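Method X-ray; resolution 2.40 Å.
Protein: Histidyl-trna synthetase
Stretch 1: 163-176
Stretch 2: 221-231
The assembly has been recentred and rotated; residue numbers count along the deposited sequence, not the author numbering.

Stretch 1 (163-176) LSSVGDPEDRARYN
Stretch 2, residues 221-231: GVRPMLDFLGE

Stretch 1 leaves a strand (163-165), turns through Val-166, Gly-167 and Asp-168, and enters a helix at Pro-169 that runs on past Asn-176. Stretch 2 comes in extended from Val-222 to Pro-224, makes a 3-10 turn over 225-227, and reaches Gly-230, the N-cap of a helix that begins at Glu-231. CA atoms pair Ser-165 with Leu-226 (6.3 Å), Val-166 with Met-225 (6.1 Å), Gly-167 with Leu-229 (5.0 Å) and Asp-171 with Gly-230 (5.7 Å). Ser-165 to Asp-171 advances roughly with Leu-226 to Gly-230, but helix 169-176 runs nearly opposite to Arg-223 to Leu-229, bringing Tyr-175 back to Arg-223. The contact buries 632 Å² between the two stretches, both sides summed.

Two hydrogen bonds tie helix side chains to backbone of stretch 2. Tyr-175 (chi1 t, chi2 62°) donates OH to Arg-223 O at 2.7 Å. Asp-171 (chi1 m, chi2 -31°) spends OD2 twice: it accepts Asp-168 N at 2.9 Å and, weakly, Gly-230 N at 2.8 Å (144°). Glycine suits that site, since an ideal CB on Gly-230 would lie 2.2 Å from Asp-171 OD1.

Around the Tyr-175 ring the packing combines an aromatic pair with one methionine. Slightly positive edge hydrogens of Tyr-175 meet the electron-rich face of Phe-228 (m, chi2 69°), centroids 5.0 Å apart, planes at 68°, Tyr-175 CD1 to Phe-228 CD1 at 3.5 Å. Similarly, Met-225 CA sits over a Tyr-175 face, 4.0 Å from the centroid; Met-225 SD lies obliquely, 4.1 Å from the centroid of the Tyr-175 ring.

Apolar ends fill the turn. Met-225 (t, p, chi3 -134°) brings CE to 3.5 Å from Val-166 O. Leu-229 (m, t) sets CD2 3.5 Å from Gly-167 N. At Gly-167 (phi 62°), an ideal CB would be tight against Met-225 CE and Leu-229 CD2. Leu-226 (m, t) places CD2 3.8 Å from Ser-164 OG.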

# COMPACT_ATOMS: atom_id res chain seq x y z
N LEU A 163 27.53 1.12 14.69
CA LEU A 163 27.14 2.32 15.41
C LEU A 163 28.20 3.41 15.32
O LEU A 163 29.38 3.14 15.12
CB LEU A 163 26.86 1.96 16.87
CG LEU A 163 26.45 3.05 17.85
CD1 LEU A 163 25.13 3.68 17.42
CD2 LEU A 163 26.31 2.46 19.25
N SER A 164 27.77 4.66 15.49
CA SER A 164 28.68 5.78 15.44
C SER A 164 27.95 7.05 15.83
O SER A 164 26.77 7.00 16.21
CB SER A 164 29.25 5.95 14.02
OG SER A 164 30.12 7.07 13.94
N SER A 165 28.64 8.18 15.73
CA SER A 165 28.07 9.47 16.07
C SER A 165 28.61 10.55 15.17
O SER A 165 29.74 10.47 14.69
CB SER A 165 28.39 9.82 17.53
OG SER A 165 27.99 11.15 17.81
N VAL A 166 27.79 11.57 14.92
CA VAL A 166 28.22 12.69 14.09
C VAL A 166 28.31 13.96 14.93
O VAL A 166 28.48 15.06 14.40
CB VAL A 166 27.27 12.91 12.89
CG1 VAL A 166 27.32 11.68 11.98
CG2 VAL A 166 25.86 13.16 13.38
N GLY A 167 28.19 13.79 16.25
CA GLY A 167 28.28 14.89 17.20
C GLY A 167 27.27 16.02 17.12
O GLY A 167 26.30 15.96 16.38
N ASP A 168 27.51 17.07 17.91
CA ASP A 168 26.64 18.23 17.91
C ASP A 168 27.15 19.22 16.87
O ASP A 168 28.31 19.18 16.49
CB ASP A 168 26.62 18.88 19.30
CG ASP A 168 26.07 17.95 20.37
OD1 ASP A 168 25.13 17.18 20.07
OD2 ASP A 168 26.57 17.98 21.52
N PRO A 169 26.28 20.13 16.39
CA PRO A 169 26.68 21.11 15.38
C PRO A 169 27.97 21.90 15.65
O PRO A 169 28.66 22.30 14.71
CB PRO A 169 25.44 22.01 15.25
CG PRO A 169 24.74 21.84 16.55
CD PRO A 169 24.90 20.37 16.82
N GLU A 170 28.29 22.12 16.92
CA GLU A 170 29.51 22.85 17.27
C GLU A 170 30.69 21.91 17.00
O GLU A 170 31.79 22.34 16.67
CB GLU A 170 29.51 23.27 18.74
CG GLU A 170 28.14 23.64 19.30
CD GLU A 170 27.40 22.45 19.91
OE1 GLU A 170 27.91 21.86 20.89
OE2 GLU A 170 26.31 22.10 19.40
N ASP A 171 30.44 20.61 17.16
CA ASP A 171 31.47 19.60 16.93
C ASP A 171 31.66 19.44 15.42
O ASP A 171 32.77 19.24 14.94
CB ASP A 171 31.06 18.24 17.52
CG ASP A 171 30.78 18.31 19.01
OD1 ASP A 171 31.42 19.12 19.71
OD2 ASP A 171 29.94 17.52 19.49
N ARG A 172 30.56 19.55 14.69
CA ARG A 172 30.59 19.41 13.24
C ARG A 172 31.27 20.63 12.62
O ARG A 172 31.90 20.53 11.56
CB ARG A 172 29.17 19.23 12.71
CG ARG A 172 28.47 17.97 13.24
CD ARG A 172 27.01 17.92 12.80
NE ARG A 172 26.90 17.99 11.34
CZ ARG A 172 26.93 16.95 10.53
NH1 ARG A 172 27.06 15.72 11.02
NH2 ARG A 172 26.84 17.13 9.22
N ALA A 173 31.17 21.77 13.29
CA ALA A 173 31.80 22.98 12.79
C ALA A 173 33.33 22.82 12.82
O ALA A 173 34.01 23.11 11.83
CB ALA A 173 31.38 24.18 13.63
N ARG A 174 33.86 22.36 13.95
CA ARG A 174 35.30 22.16 14.08
C ARG A 174 35.81 21.14 13.07
O ARG A 174 36.84 21.34 12.44
CB ARG A 174 35.66 21.70 15.49
CG ARG A 174 35.50 22.77 16.56
CD ARG A 174 35.79 22.22 17.95
NE ARG A 174 35.71 23.25 18.99
CZ ARG A 174 36.06 23.07 20.26
NH1 ARG A 174 36.51 21.89 20.68
NH2 ARG A 174 35.96 24.08 21.12
N TYR A 175 35.08 20.04 12.91
CA TYR A 175 35.49 19.01 11.98
C TYR A 175 35.58 19.56 10.56
O TYR A 175 36.52 19.25 9.83
CB TYR A 175 34.51 17.83 12.02
CG TYR A 175 34.95 16.64 11.21
CD1 TYR A 175 36.13 15.96 11.51
CD2 TYR A 175 34.18 16.18 10.15
CE1 TYR A 175 36.53 14.84 10.78
CE2 TYR A 175 34.57 15.07 9.41
CZ TYR A 175 35.75 14.41 9.73
OH TYR A 175 36.13 13.31 9.01
N ASN A 176 34.60 20.37 10.16
CA ASN A 176 34.60 20.96 8.83
C ASN A 176 35.83 21.85 8.64
O ASN A 176 36.41 21.88 7.55
CB ASN A 176 33.32 21.76 8.59
CG ASN A 176 32.19 20.89 8.04
OD1 ASN A 176 32.37 20.20 7.03
ND2 ASN A 176 31.03 20.94 8.68
N GLY A 221 43.32 9.30 4.19
CA GLY A 221 42.89 8.68 5.44
C GLY A 221 42.76 9.73 6.53
O GLY A 221 43.43 9.65 7.56
N VAL A 222 41.90 10.72 6.30
CA VAL A 222 41.69 11.78 7.26
C VAL A 222 41.09 11.22 8.55
O VAL A 222 40.61 10.09 8.58
CB VAL A 222 40.77 12.89 6.69
CG1 VAL A 222 41.38 13.46 5.41
CG2 VAL A 222 39.37 12.34 6.41
N ARG A 223 41.12 12.02 9.61
CA ARG A 223 40.58 11.61 10.89
C ARG A 223 39.04 11.55 10.88
O ARG A 223 38.37 12.37 10.24
CB ARG A 223 41.06 12.57 11.99
N PRO A 224 38.47 10.56 11.58
CA PRO A 224 37.01 10.35 11.68
C PRO A 224 36.30 11.41 12.51
O PRO A 224 36.88 11.98 13.43
CB PRO A 224 36.91 8.97 12.34
CG PRO A 224 38.22 8.31 12.01
CD PRO A 224 39.19 9.43 12.19
N MET A 225 35.03 11.65 12.19
CA MET A 225 34.21 12.62 12.93
C MET A 225 34.10 12.17 14.39
O MET A 225 33.79 12.98 15.27
CB MET A 225 32.81 12.69 12.30
CG MET A 225 31.80 13.56 13.05
SD MET A 225 32.26 15.31 13.17
CE MET A 225 31.91 15.63 14.89
N LEU A 226 34.37 10.89 14.63
CA LEU A 226 34.33 10.32 15.97
C LEU A 226 35.36 10.96 16.88
O LEU A 226 35.11 11.15 18.07
CB LEU A 226 34.60 8.81 15.94
CG LEU A 226 33.44 7.83 15.77
CD1 LEU A 226 34.00 6.42 15.84
CD2 LEU A 226 32.41 8.03 16.86
N ASP A 227 36.51 11.29 16.31
CA ASP A 227 37.59 11.92 17.07
C ASP A 227 37.24 13.36 17.42
O ASP A 227 37.99 14.03 18.11
CB ASP A 227 38.90 11.89 16.27
CG ASP A 227 39.39 10.48 15.98
OD1 ASP A 227 40.37 10.35 15.22
OD2 ASP A 227 38.79 9.51 16.50
N PHE A 228 36.10 13.84 16.93
CA PHE A 228 35.70 15.22 17.20
C PHE A 228 34.41 15.37 18.02
O PHE A 228 33.83 16.46 18.08
CB PHE A 228 35.55 16.00 15.88
CG PHE A 228 36.85 16.22 15.16
CD1 PHE A 228 37.53 15.16 14.57
CD2 PHE A 228 37.40 17.50 15.07
CE1 PHE A 228 38.74 15.37 13.92
CE2 PHE A 228 38.62 17.72 14.41
CZ PHE A 228 39.28 16.65 13.84
N LEU A 229 33.97 14.30 18.66
CA LEU A 229 32.75 14.40 19.45
C LEU A 229 32.95 15.31 20.66
O LEU A 229 33.93 15.19 21.40
CB LEU A 229 32.29 13.01 19.91
CG LEU A 229 31.95 11.97 18.84
CD1 LEU A 229 31.26 10.79 19.51
CD2 LEU A 229 31.04 12.57 17.77
N GLY A 230 32.01 16.23 20.86
CA GLY A 230 32.10 17.12 22.00
C GLY A 230 31.74 16.41 23.29
O GLY A 230 31.39 15.23 23.27
N GLU A 231 31.81 17.12 24.40
CA GLU A 231 31.51 16.55 25.71
C GLU A 231 30.15 15.86 25.77
O GLU A 231 30.06 14.67 26.07
CB GLU A 231 31.57 17.65 26.78
CG GLU A 231 31.37 17.16 28.21
CD GLU A 231 32.49 16.25 28.67
OE1 GLU A 231 32.77 15.26 27.97
OE2 GLU A 231 33.08 16.53 29.74